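Local coordinates for protein beta-glucoside phosphorylase BglX (Unidentified, PDB 5VQE) that probably cleaves beta-glucosides with phosphate to release a glucose phosphate, as a glycoside hydrolase family 3 phosphorylase with a TIM-barrel domain, at residues A[67-72]-A[137-142]; A[71-76]-A[367-372]; A[38-43]-A[51-56]; A[312-317]-A[344-349]. One frame throughout, in Å; residues are numbered along the deposited sequence.

Contact 1 of 4, residues A[67-72]-A[137-142]; sequences FKAKRM and SAVGVN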
loop_
_atom_site.group_PDB
_atom_site.type_symbol
_atom_site.label_atom_id
_atom_site.label_comp_id
_atom_site.label_asym_id
_atom_site.label_seq_id
_atom_site.Cartn_x
_atom_site.Cartn_y
_atom_site.Cartn_z
ATOM N N PHE A 67 5.566 -6.790 12.587
ATOM C CA PHE A 67 6.441 -7.114 13.698
ATOM C C PHE A 67 7.577 -7.965 13.128
ATOM O O PHE A 67 7.743 -8.061 11.909
ATOM C CB PHE A 67 5.647 -7.762 14.843
ATOM C CG PHE A 67 4.801 -8.935 14.434
ATOM C CD1 PHE A 67 3.483 -8.757 14.046
ATOM C CD2 PHE A 67 5.312 -10.215 14.477
ATOM C CE1 PHE A 67 2.698 -9.834 13.685
ATOM C CE2 PHE A 67 4.528 -11.302 14.117
ATOM C CZ PHE A 67 3.219 -11.108 13.720
ATOM N N LYS A 68 8.379 -8.568 13.998
ATOM C CA LYS A 68 9.646 -9.141 13.560
ATOM C C LYS A 68 9.447 -10.416 12.751
ATOM O O LYS A 68 8.580 -11.243 13.054
ATOM C CB LYS A 68 10.548 -9.430 14.762
ATOM C CG LYS A 68 11.221 -8.187 15.321
ATOM C CD LYS A 68 12.140 -8.527 16.486
ATOM C CE LYS A 68 12.554 -7.279 17.268
ATOM N NZ LYS A 68 11.438 -6.756 18.110
ATOM N N ALA A 69 10.294 -10.585 11.731
ATOM C CA ALA A 69 10.194 -11.743 10.852
ATOM C C ALA A 69 10.232 -13.047 11.632
ATOM O O ALA A 69 9.491 -13.986 11.323
ATOM C CB ALA A 69 11.325 -11.718 9.829
ATOM N N LYS A 70 11.102 -13.139 12.637
ATOM C CA LYS A 70 11.203 -14.381 13.393
ATOM C C LYS A 70 9.910 -14.681 14.138
ATOM O O LYS A 70 9.521 -15.848 14.262
ATOM C CB LYS A 70 12.387 -14.309 14.360
ATOM C CG LYS A 70 12.326 -15.314 15.486
ATOM N N ARG A 71 9.224 -13.646 14.622
ATOM C CA ARG A 71 7.944 -13.844 15.294
ATOM C C ARG A 71 6.851 -14.221 14.300
ATOM O O ARG A 71 6.001 -15.072 14.599
ATOM C CB ARG A 71 7.556 -12.585 16.069
ATOM C CG ARG A 71 8.468 -12.283 17.247
ATOM C CD ARG A 71 8.217 -13.232 18.408
ATOM N NE ARG A 71 7.033 -12.851 19.171
ATOM C CZ ARG A 71 6.590 -13.507 20.238
ATOM N NH1 ARG A 71 7.227 -14.589 20.669
ATOM N NH2 ARG A 71 5.507 -13.086 20.873
ATOM N N MET A 72 6.845 -13.597 13.118
ATOM C CA MET A 72 5.911 -14.023 12.084
ATOM C C MET A 72 6.074 -15.503 11.780
ATOM O O MET A 72 5.082 -16.223 11.638
ATOM C CB MET A 72 6.116 -13.212 10.812
ATOM C CG MET A 72 5.724 -11.773 10.935
ATOM S SD MET A 72 5.710 -10.933 9.355
ATOM C CE MET A 72 5.143 -9.329 9.896
ATOM N N SER A 137 7.246 -14.947 2.035
ATOM C CA SER A 137 7.035 -16.393 2.030
ATOM C C SER A 137 7.989 -17.103 2.979
ATOM O O SER A 137 7.661 -18.179 3.488
ATOM C CB SER A 137 7.172 -16.964 0.613
ATOM O OG SER A 137 8.467 -16.775 0.060
ATOM N N ALA A 138 9.160 -16.517 3.241
ATOM C CA ALA A 138 10.096 -17.127 4.183
ATOM C C ALA A 138 9.485 -17.289 5.567
ATOM O O ALA A 138 9.845 -18.218 6.302
ATOM C CB ALA A 138 11.367 -16.287 4.276
ATOM N N VAL A 139 8.584 -16.388 5.955
ATOM C CA VAL A 139 7.990 -16.436 7.280
ATOM C C VAL A 139 6.575 -16.984 7.262
ATOM O O VAL A 139 5.918 -17.007 8.310
ATOM C CB VAL A 139 8.023 -15.045 7.952
ATOM C CG1 VAL A 139 9.431 -14.472 7.934
ATOM C CG2 VAL A 139 7.043 -14.080 7.298
ATOM N N GLY A 140 6.073 -17.406 6.101
ATOM C CA GLY A 140 4.780 -18.060 6.022
ATOM C C GLY A 140 3.685 -17.269 5.340
ATOM O O GLY A 140 2.582 -17.800 5.177
ATOM N N VAL A 141 3.940 -16.026 4.937
ATOM C CA VAL A 141 2.939 -15.248 4.224
ATOM C C VAL A 141 2.684 -15.884 2.865
ATOM O O VAL A 141 3.624 -16.212 2.124
ATOM C CB VAL A 141 3.395 -13.787 4.080
ATOM C CG1 VAL A 141 2.444 -13.008 3.176
ATOM C CG2 VAL A 141 3.482 -13.128 5.436
ATOM N N ASN A 142 1.405 -16.058 2.523
ATOM C CA ASN A 142 1.030 -16.602 1.223
ATOM C C ASN A 142 0.076 -15.695 0.455
ATOM O O ASN A 142 -0.447 -16.110 -0.586
ATOM C CB ASN A 142 0.425 -18.004 1.379
ATOM C CG ASN A 142 -0.734 -18.058 2.357
ATOM O OD1 ASN A 142 -1.580 -17.162 2.412
ATOM N ND2 ASN A 142 -0.788 -19.142 3.132
#
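Ala69 and Met72 meet Val139 where two helices of the family 3 beta/alpha-barrel domain come together: helix 69-82, which follows strand 61-64, and the end of helix 122-138, which follows strand 88-91. Lys68 occupies the N-cap position, and its carbonyl takes the amide of Met72 (Met72 N to Lys68 O, 2.9 Å), closing the first helical turn; three residues apart, 69 and 72 fall on the same flank. At Ala69 the methyl lies alongside one branch of the valine, Ala69 CB to Val139 CG1 being 3.8 Å, while the same branch rests 3.4 Å from the carbonyl oxygen Ala69 O. Met72 takes the other branch: its CB is 3.7 Å from Val139 CG2, and SD still skims that methyl at 4.0 Å. The rest of the methionine departs toward Phe67, since CG stands anti to its own carbonyl carbon (chi1 -68°) and the chain then runs extended. Val139 thus spans two neighbouring positions on one flank, CG1 on Ala69 and CG2 on Met72. No hydrogen bond joins the two segments directly. Beyond Val139 the chain turns away through Gly140, whose positive phi (111°) belongs to a Schellman motif. The carbonyl oxygens Met72 O and Val139 O, both acceptors, approach to 3.5 Å; Thr76 OG1 lies within hydrogen-bonding reach of both, its single proton able to serve one at a time.

Contact 2 of 4, residues A[71-76]-A[367-372]; sequences RMREFT and PPLHAM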
loop_
_atom_site.group_PDB
_atom_site.type_symbol
_atom_site.label_atom_id
_atom_site.label_comp_id
_atom_site.label_asym_id
_atom_site.label_seq_id
_atom_site.Cartn_x
_atom_site.Cartn_y
_atom_site.Cartn_z
ATOM N N ARG A 71 9.224 -13.646 14.622
ATOM C CA ARG A 71 7.944 -13.844 15.294
ATOM C C ARG A 71 6.851 -14.221 14.300
ATOM O O ARG A 71 6.001 -15.072 14.599
ATOM C CB ARG A 71 7.556 -12.585 16.069
ATOM C CG ARG A 71 8.468 -12.283 17.247
ATOM C CD ARG A 71 8.217 -13.232 18.408
ATOM N NE ARG A 71 7.033 -12.851 19.171
ATOM C CZ ARG A 71 6.590 -13.507 20.238
ATOM N NH1 ARG A 71 7.227 -14.589 20.669
ATOM N NH2 ARG A 71 5.507 -13.086 20.873
ATOM N N MET A 72 6.845 -13.597 13.118
ATOM C CA MET A 72 5.911 -14.023 12.084
ATOM C C MET A 72 6.074 -15.503 11.780
ATOM O O MET A 72 5.082 -16.223 11.638
ATOM C CB MET A 72 6.116 -13.212 10.812
ATOM C CG MET A 72 5.724 -11.773 10.935
ATOM S SD MET A 72 5.710 -10.933 9.355
ATOM C CE MET A 72 5.143 -9.329 9.896
ATOM N N ARG A 73 7.321 -15.972 11.653
ATOM C CA ARG A 73 7.549 -17.379 11.331
ATOM C C ARG A 73 7.029 -18.279 12.443
ATOM O O ARG A 73 6.431 -19.331 12.179
ATOM C CB ARG A 73 9.041 -17.641 11.088
ATOM C CG ARG A 73 9.354 -19.086 10.677
ATOM C CD ARG A 73 10.850 -19.338 10.487
ATOM N NE ARG A 73 11.082 -20.537 9.676
ATOM C CZ ARG A 73 11.236 -21.769 10.158
ATOM N NH1 ARG A 73 11.201 -21.996 11.465
ATOM N NH2 ARG A 73 11.434 -22.784 9.324
ATOM N N GLU A 74 7.255 -17.885 13.693
ATOM C CA GLU A 74 6.735 -18.650 14.815
ATOM C C GLU A 74 5.211 -18.602 14.843
ATOM O O GLU A 74 4.554 -19.625 15.073
ATOM C CB GLU A 74 7.328 -18.107 16.120
ATOM C CG GLU A 74 6.938 -18.874 17.363
ATOM C CD GLU A 74 7.234 -18.090 18.626
ATOM O OE1 GLU A 74 6.293 -17.841 19.409
ATOM O OE2 GLU A 74 8.409 -17.711 18.823
ATOM N N PHE A 75 4.633 -17.427 14.586
ATOM C CA PHE A 75 3.178 -17.314 14.558
ATOM C C PHE A 75 2.570 -18.210 13.484
ATOM O O PHE A 75 1.538 -18.850 13.714
ATOM C CB PHE A 75 2.768 -15.861 14.335
ATOM C CG PHE A 75 2.829 -14.998 15.574
ATOM C CD1 PHE A 75 3.402 -15.456 16.748
ATOM C CD2 PHE A 75 2.304 -13.719 15.553
ATOM C CE1 PHE A 75 3.449 -14.649 17.871
ATOM C CE2 PHE A 75 2.348 -12.912 16.676
ATOM C CZ PHE A 75 2.919 -13.376 17.831
ATOM N N THR A 76 3.185 -18.267 12.298
ATOM C CA THR A 76 2.636 -19.110 11.240
ATOM C C THR A 76 2.568 -20.567 11.679
ATOM O O THR A 76 1.564 -21.249 11.444
ATOM C CB THR A 76 3.475 -18.980 9.969
ATOM O OG1 THR A 76 3.356 -17.652 9.453
ATOM C CG2 THR A 76 3.010 -19.982 8.903
ATOM N N PRO A 367 8.669 -22.671 5.294
ATOM C CA PRO A 367 9.843 -23.170 4.571
ATOM C C PRO A 367 10.972 -23.456 5.543
ATOM O O PRO A 367 10.906 -23.047 6.711
ATOM C CB PRO A 367 10.201 -22.017 3.616
ATOM C CG PRO A 367 9.056 -21.031 3.711
ATOM C CD PRO A 367 8.443 -21.237 5.046
ATOM N N PRO A 368 12.020 -24.153 5.104
ATOM C CA PRO A 368 13.173 -24.382 5.984
ATOM C C PRO A 368 13.732 -23.074 6.530
ATOM O O PRO A 368 13.601 -22.014 5.913
ATOM C CB PRO A 368 14.185 -25.085 5.072
ATOM C CG PRO A 368 13.368 -25.703 3.989
ATOM C CD PRO A 368 12.171 -24.813 3.798
ATOM N N LEU A 369 14.365 -23.165 7.706
ATOM C CA LEU A 369 15.011 -22.006 8.317
ATOM C C LEU A 369 15.924 -21.296 7.330
ATOM O O LEU A 369 16.054 -20.068 7.371
ATOM C CB LEU A 369 15.809 -22.455 9.548
ATOM C CG LEU A 369 15.837 -21.618 10.837
ATOM C CD1 LEU A 369 16.754 -20.414 10.705
ATOM C CD2 LEU A 369 14.444 -21.183 11.283
ATOM N N HIS A 370 16.564 -22.065 6.442
ATOM C CA HIS A 370 17.431 -21.528 5.397
ATOM C C HIS A 370 16.764 -20.398 4.613
ATOM O O HIS A 370 17.444 -19.478 4.143
ATOM C CB HIS A 370 17.820 -22.690 4.477
ATOM C CG HIS A 370 18.770 -22.331 3.379
ATOM N ND1 HIS A 370 19.478 -21.149 3.352
ATOM C CD2 HIS A 370 19.140 -23.017 2.271
ATOM C CE1 HIS A 370 20.238 -21.119 2.270
ATOM N NE2 HIS A 370 20.052 -22.242 1.599
ATOM N N ALA A 371 15.437 -20.445 4.466
ATOM C CA ALA A 371 14.737 -19.432 3.680
ATOM C C ALA A 371 14.851 -18.050 4.309
ATOM O O ALA A 371 14.802 -17.039 3.599
ATOM C CB ALA A 371 13.267 -19.821 3.518
ATOM N N MET A 372 14.999 -17.983 5.633
ATOM C CA MET A 372 15.094 -16.699 6.315
ATOM C C MET A 372 16.304 -15.896 5.866
ATOM O O MET A 372 16.311 -14.670 6.030
ATOM C CB MET A 372 15.166 -16.909 7.827
ATOM C CG MET A 372 13.976 -17.639 8.410
ATOM S SD MET A 372 12.504 -16.621 8.393
ATOM C CE MET A 372 12.800 -15.605 9.836
HETATM O O HOH W 1 11.740 -20.043 7.242
#
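Arg73 and Met372 mark the nearest backbone approach, yet their CA atoms stand 9.1 Å apart, so side chains have to span the gap. Segment 71-76 is regular helix, with Phe75 N bonded to Arg71 O. Segment 367-372 starts as an extended Pro-Pro pair and then coils through helical angles without the regular helical bonds, although Ala371 N does reach back to Pro368 O at 2.8 Å. Arg73 makes the crossing. Its CG stands anti to the backbone N (chi1 -177°) and the chain stays extended to NE, which carries the guanidinium straight out from the helix. At the rim of that group NH2 donates to Pro367 O over 2.7 Å, with 149° at the hydrogen and the donor nearly in line with the C=O bond (160°). These contacts join the flank of a barrel helix to the connection between helix 340-356 and helix 378-391, which runs from the barrel region toward the second, mixed-sheet part of the chain. A second polar link goes through water 1, which accepts from Arg73 NE at 2.6 Å and is placed to donate to Pro368 O at 3.0 Å. Leu369 crosses over one face of the guanidinium, its CD2 3.3 Å from Arg73 NH1. A leucine in place of Arg73 would probably cost Pro367 O its charged donor and water 1 one of its ties, the N-H of NE. The bent Met372 chain lies against the aliphatic part, with SD 3.8 Å from Arg73 CD.

Contact 3 of 4, residues A[38-43]-A[51-56]; sequences ICEIIW and LDVMKH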
loop_
_atom_site.group_PDB
_atom_site.type_symbol
_atom_site.label_atom_id
_atom_site.label_comp_id
_atom_site.label_asym_id
_atom_site.label_seq_id
_atom_site.Cartn_x
_atom_site.Cartn_y
_atom_site.Cartn_z
ATOM N N ILE A 38 -13.929 -14.822 7.437
ATOM C CA ILE A 38 -13.341 -13.748 8.237
ATOM C C ILE A 38 -11.822 -13.843 8.193
ATOM O O ILE A 38 -11.247 -14.909 8.437
ATOM C CB ILE A 38 -13.836 -13.796 9.694
ATOM C CG1 ILE A 38 -15.340 -13.538 9.757
ATOM C CG2 ILE A 38 -13.100 -12.756 10.546
ATOM C CD1 ILE A 38 -15.972 -13.860 11.105
ATOM N N CYS A 39 -11.177 -12.722 7.895
ATOM C CA CYS A 39 -9.752 -12.550 8.139
ATOM C C CYS A 39 -9.565 -11.738 9.412
ATOM O O CYS A 39 -10.142 -10.654 9.548
ATOM C CB CYS A 39 -9.070 -11.841 6.970
ATOM S SG CYS A 39 -7.345 -11.521 7.303
ATOM N N GLU A 40 -8.754 -12.254 10.331
ATOM C CA GLU A 40 -8.468 -11.579 11.592
ATOM C C GLU A 40 -7.075 -10.962 11.581
ATOM O O GLU A 40 -6.112 -11.579 11.117
ATOM C CB GLU A 40 -8.581 -12.558 12.761
ATOM C CG GLU A 40 -9.996 -12.818 13.214
ATOM C CD GLU A 40 -10.647 -11.582 13.834
ATOM O OE1 GLU A 40 -9.999 -10.897 14.654
ATOM O OE2 GLU A 40 -11.802 -11.281 13.477
ATOM N N ILE A 41 -6.966 -9.752 12.123
ATOM C CA ILE A 41 -5.684 -9.064 12.208
ATOM C C ILE A 41 -4.890 -9.617 13.385
ATOM O O ILE A 41 -5.451 -10.040 14.399
ATOM C CB ILE A 41 -5.895 -7.540 12.328
ATOM C CG1 ILE A 41 -4.611 -6.795 11.966
ATOM C CG2 ILE A 41 -6.372 -7.153 13.725
ATOM C CD1 ILE A 41 -4.814 -5.295 11.797
ATOM N N ILE A 42 -3.566 -9.614 13.253
ATOM C CA ILE A 42 -2.681 -10.120 14.292
ATOM C C ILE A 42 -1.558 -9.120 14.524
ATOM O O ILE A 42 -0.937 -8.636 13.572
ATOM C CB ILE A 42 -2.129 -11.512 13.926
ATOM C CG1 ILE A 42 -3.234 -12.542 14.158
ATOM C CG2 ILE A 42 -0.884 -11.850 14.744
ATOM C CD1 ILE A 42 -2.904 -13.914 13.739
ATOM N N TRP A 43 -1.308 -8.814 15.795
ATOM C CA TRP A 43 -0.218 -7.947 16.222
ATOM C C TRP A 43 0.610 -8.694 17.259
ATOM O O TRP A 43 0.144 -9.652 17.881
ATOM C CB TRP A 43 -0.708 -6.614 16.833
ATOM C CG TRP A 43 -2.208 -6.408 16.885
ATOM C CD1 TRP A 43 -3.146 -7.269 17.386
ATOM C CD2 TRP A 43 -2.931 -5.246 16.448
ATOM N NE1 TRP A 43 -4.401 -6.726 17.268
ATOM C CE2 TRP A 43 -4.297 -5.483 16.700
ATOM C CE3 TRP A 43 -2.556 -4.032 15.862
ATOM C CZ2 TRP A 43 -5.288 -4.554 16.386
ATOM C CZ3 TRP A 43 -3.544 -3.110 15.552
ATOM C CH2 TRP A 43 -4.891 -3.377 15.814
ATOM N N LEU A 51 -3.411 -16.793 19.088
ATOM C CA LEU A 51 -4.513 -17.747 19.086
ATOM C C LEU A 51 -5.819 -17.141 19.584
ATOM O O LEU A 51 -6.841 -17.836 19.567
ATOM C CB LEU A 51 -4.154 -18.971 19.936
ATOM C CG LEU A 51 -3.362 -20.122 19.299
ATOM C CD1 LEU A 51 -2.581 -19.710 18.062
ATOM C CD2 LEU A 51 -2.427 -20.741 20.334
ATOM N N ASP A 52 -5.816 -15.881 20.030
ATOM C CA ASP A 52 -7.070 -15.202 20.329
ATOM C C ASP A 52 -7.940 -15.030 19.095
ATOM O O ASP A 52 -9.145 -14.797 19.231
ATOM C CB ASP A 52 -6.808 -13.832 20.955
ATOM C CG ASP A 52 -6.481 -13.916 22.431
ATOM O OD1 ASP A 52 -6.273 -15.040 22.934
ATOM O OD2 ASP A 52 -6.443 -12.854 23.088
ATOM N N VAL A 53 -7.368 -15.129 17.892
ATOM C CA VAL A 53 -8.186 -15.043 16.688
ATOM C C VAL A 53 -9.129 -16.225 16.546
ATOM O O VAL A 53 -10.002 -16.205 15.673
ATOM C CB VAL A 53 -7.325 -14.937 15.409
ATOM C CG1 VAL A 53 -6.338 -13.781 15.518
ATOM C CG2 VAL A 53 -6.603 -16.246 15.106
ATOM N N MET A 54 -8.983 -17.250 17.386
ATOM C CA MET A 54 -9.784 -18.461 17.290
ATOM C C MET A 54 -10.705 -18.663 18.488
ATOM O O MET A 54 -11.253 -19.756 18.644
ATOM C CB MET A 54 -8.872 -19.684 17.147
ATOM C CG MET A 54 -8.032 -19.705 15.887
ATOM S SD MET A 54 -6.748 -20.964 16.001
ATOM C CE MET A 54 -5.772 -20.583 14.548
ATOM N N LYS A 55 -10.886 -17.652 19.340
ATOM C CA LYS A 55 -11.708 -17.827 20.537
ATOM C C LYS A 55 -13.202 -17.804 20.236
ATOM O O LYS A 55 -13.981 -18.438 20.956
ATOM C CB LYS A 55 -11.404 -16.733 21.565
ATOM C CG LYS A 55 -9.935 -16.528 21.855
ATOM N N HIS A 56 -13.629 -17.060 19.215
ATOM C CA HIS A 56 -15.044 -16.847 18.964
ATOM C C HIS A 56 -15.529 -17.521 17.697
ATOM O O HIS A 56 -16.744 -17.615 17.489
ATOM C CB HIS A 56 -15.324 -15.344 18.887
ATOM C CG HIS A 56 -14.797 -14.585 20.063
ATOM N ND1 HIS A 56 -15.425 -14.587 21.291
ATOM C CD2 HIS A 56 -13.689 -13.822 20.209
ATOM C CE1 HIS A 56 -14.732 -13.847 22.137
ATOM N NE2 HIS A 56 -13.677 -13.368 21.506
#
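Val53 presses its CG1 methyl against Ile42 and Glu40, and this is the tight side of the contact. Ile42 CG1 comes to 3.6 Å from Val53 CG1, the two side chains crossing at about a right angle, and CD1 of Ile42 follows at 3.9 Å from the same methyl. Glu40 contributes hydrocarbon only: its CB is 3.8 Å from Val53 CG1. The valine CG1 points at the strand because it stands anti to its own carbonyl carbon (chi1 -54°). The Glu40 chain bends at chi2 (-67°) and carries the carboxylate away from the valine, its OE2 bonded to Thr319. No hydrogen bond crosses between the segments. The loose side is the turn, which faces outward through the exposed Asp52, while Leu51 and Met54 turn from the strand to meet Leu79 of helix 69-82. Ile41 points from the strand's other side, its side chain about 6 Å from the bound 2-deoxy-2-fluoro-alpha-D-glucopyranose. Strands 38-42 and 61-64 are parallel neighbours, and their link, with a 3-10 turn that runs through Val53 but no alpha helix, is a parallel beta-loop-beta connection of the family 3 barrel that probably takes the place of the usual outer helix.

Contact 4 of 4, residues A[312-317]-A[344-349]; sequences GADMLT and DEAVAR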
loop_
_atom_site.group_PDB
_atom_site.type_symbol
_atom_site.label_atom_id
_atom_site.label_comp_id
_atom_site.label_asym_id
_atom_site.label_seq_id
_atom_site.Cartn_x
_atom_site.Cartn_y
_atom_site.Cartn_z
ATOM N N GLY A 312 -21.516 -9.923 -2.975
ATOM C CA GLY A 312 -20.446 -10.368 -3.847
ATOM C C GLY A 312 -19.073 -10.517 -3.226
ATOM O O GLY A 312 -18.168 -11.064 -3.863
ATOM N N ALA A 313 -18.892 -10.044 -1.998
ATOM C CA ALA A 313 -17.628 -10.248 -1.305
ATOM C C ALA A 313 -17.529 -11.686 -0.817
ATOM O O ALA A 313 -18.508 -12.263 -0.342
ATOM C CB ALA A 313 -17.503 -9.284 -0.129
ATOM N N ASP A 314 -16.340 -12.271 -0.950
ATOM C CA ASP A 314 -16.102 -13.614 -0.438
ATOM C C ASP A 314 -15.564 -13.608 0.981
ATOM O O ASP A 314 -15.767 -14.586 1.717
ATOM C CB ASP A 314 -15.117 -14.362 -1.343
ATOM C CG ASP A 314 -15.620 -14.493 -2.766
ATOM O OD1 ASP A 314 -16.806 -14.857 -2.947
ATOM O OD2 ASP A 314 -14.834 -14.219 -3.701
ATOM N N MET A 315 -14.896 -12.531 1.385
ATOM C CA MET A 315 -14.245 -12.472 2.685
ATOM C C MET A 315 -14.339 -11.077 3.284
ATOM O O MET A 315 -14.172 -10.067 2.585
ATOM C CB MET A 315 -12.785 -12.913 2.540
ATOM C CG MET A 315 -11.927 -12.752 3.760
ATOM S SD MET A 315 -10.353 -13.645 3.643
ATOM C CE MET A 315 -10.740 -15.037 2.641
ATOM N N LEU A 316 -14.615 -11.040 4.591
ATOM C CA LEU A 316 -14.611 -9.815 5.374
ATOM C C LEU A 316 -13.250 -9.661 6.025
ATOM O O LEU A 316 -12.774 -10.579 6.705
ATOM C CB LEU A 316 -15.694 -9.849 6.455
ATOM C CG LEU A 316 -17.142 -9.876 5.961
ATOM C CD1 LEU A 316 -18.064 -10.478 7.010
ATOM C CD2 LEU A 316 -17.603 -8.482 5.617
ATOM N N THR A 317 -12.629 -8.506 5.828
ATOM C CA THR A 317 -11.282 -8.258 6.336
ATOM C C THR A 317 -11.391 -7.536 7.677
ATOM O O THR A 317 -11.667 -6.334 7.737
ATOM C CB THR A 317 -10.470 -7.471 5.316
ATOM O OG1 THR A 317 -10.446 -8.217 4.093
ATOM C CG2 THR A 317 -9.041 -7.250 5.800
ATOM N N ASP A 344 -22.076 -20.878 0.600
ATOM C CA ASP A 344 -21.302 -21.992 0.066
ATOM C C ASP A 344 -20.418 -21.552 -1.089
ATOM O O ASP A 344 -19.319 -22.086 -1.268
ATOM C CB ASP A 344 -22.232 -23.119 -0.389
ATOM C CG ASP A 344 -22.773 -23.931 0.766
ATOM O OD1 ASP A 344 -22.294 -23.748 1.899
ATOM O OD2 ASP A 344 -23.679 -24.760 0.543
ATOM N N GLU A 345 -20.876 -20.582 -1.876
ATOM C CA GLU A 345 -20.106 -20.131 -3.026
ATOM C C GLU A 345 -18.912 -19.294 -2.588
ATOM O O GLU A 345 -17.820 -19.402 -3.157
ATOM C CB GLU A 345 -21.020 -19.344 -3.963
ATOM C CG GLU A 345 -20.404 -18.978 -5.291
ATOM C CD GLU A 345 -21.340 -18.150 -6.141
ATOM O OE1 GLU A 345 -21.970 -17.214 -5.596
ATOM O OE2 GLU A 345 -21.458 -18.441 -7.349
ATOM N N ALA A 346 -19.094 -18.468 -1.563
ATOM C CA ALA A 346 -17.972 -17.713 -1.017
ATOM C C ALA A 346 -16.919 -18.650 -0.440
ATOM O O ALA A 346 -15.724 -18.516 -0.726
ATOM C CB ALA A 346 -18.478 -16.739 0.047
ATOM N N VAL A 347 -17.345 -19.611 0.381
ATOM C CA VAL A 347 -16.397 -20.530 1.003
ATOM C C VAL A 347 -15.708 -21.387 -0.044
ATOM O O VAL A 347 -14.529 -21.727 0.104
ATOM C CB VAL A 347 -17.113 -21.387 2.061
ATOM C CG1 VAL A 347 -16.197 -22.476 2.580
ATOM C CG2 VAL A 347 -17.573 -20.507 3.194
ATOM N N ALA A 348 -16.413 -21.750 -1.116
ATOM C CA ALA A 348 -15.774 -22.517 -2.178
ATOM C C ALA A 348 -14.609 -21.744 -2.785
ATOM O O ALA A 348 -13.560 -22.324 -3.088
ATOM C CB ALA A 348 -16.790 -22.882 -3.256
ATOM N N ARG A 349 -14.772 -20.433 -2.972
ATOM C CA ARG A 349 -13.689 -19.648 -3.551
ATOM C C ARG A 349 -12.549 -19.450 -2.559
ATOM O O ARG A 349 -11.390 -19.326 -2.969
ATOM C CB ARG A 349 -14.217 -18.298 -4.043
ATOM C CG ARG A 349 -14.733 -18.333 -5.469
ATOM C CD ARG A 349 -14.841 -16.940 -6.053
ATOM N NE ARG A 349 -15.108 -16.959 -7.492
ATOM C CZ ARG A 349 -16.317 -16.849 -8.046
ATOM N NH1 ARG A 349 -17.399 -16.725 -7.297
ATOM N NH2 ARG A 349 -16.443 -16.869 -9.362
HETATM O O HOH W 2 -17.693 -16.933 -4.487
#
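Asp314 lies against Ala346 and Arg349 of helix 340-356, the CA atoms of Asp314 and Ala346 being only 4.5 Å apart. Asp314 OD1 sits 3.6 Å from Ala346 CA; Asp314 OD2 is 3.6 Å from Arg349 CD, alongside the arginine's aliphatic chain. The Ala346 methyl in turn faces the backbone, with CB 3.8 Å from Asp314 O, a buried oxygen for which the model holds no partner. Carboxylate and guanidinium planes differ by 23°, but the charged ends do not touch: Asp314 OD2 to Arg349 NE is 4.7 Å. Water 2 bridges them, donating to Asp314 OD1 (2.7 Å) and accepting from Arg349 NH1 (2.8 Å) at the edge of the guanidinium. The site lies where the chain, after the Schellman turn at Gly312, enters strand 316-317 of the barrel, so that helix 340-356 packs beside the entry to that strand. Partners outside the two segments hold the carboxylate directly: Arg342 at OD1, Arg276 and the amide of Ile285 at OD2. A leucine in place of Asp314 would probably take the carboxylate from Arg276 and one of two from Arg342, and leave the amide of Ile285 without its side-chain acceptor. The Arg349 guanidinium is fixed from its far branch, NH2 donating to Asn282 OD1.

How the contacts relate
From the N terminus, contact 3 is the first to close, shutting the short loop after strand 38-42. Contact 1 follows in series, joining helix 69-82 to the end of helix 122-138. Contact 2 starts from the same helix, sharing Arg71 and Met72, but closes far later at 367-372, so contact 4 (312-317 with 344-349) is nested inside its loop. Contacts 1 and 2 also touch where Pro367 packs on the carbonyls of Ser137 and Ala138. Contacts 3 and 4 meet in one parallel sheet, where Cys39 N probably bonds to Leu316 O (2.9 Å), whereas Phe75 packs on Ile42 to link contacts 2 and 3. Strands 38-42 and 316-317, helices 69-82 and 340-356, and the connection after helix 340-356 are thereby tied.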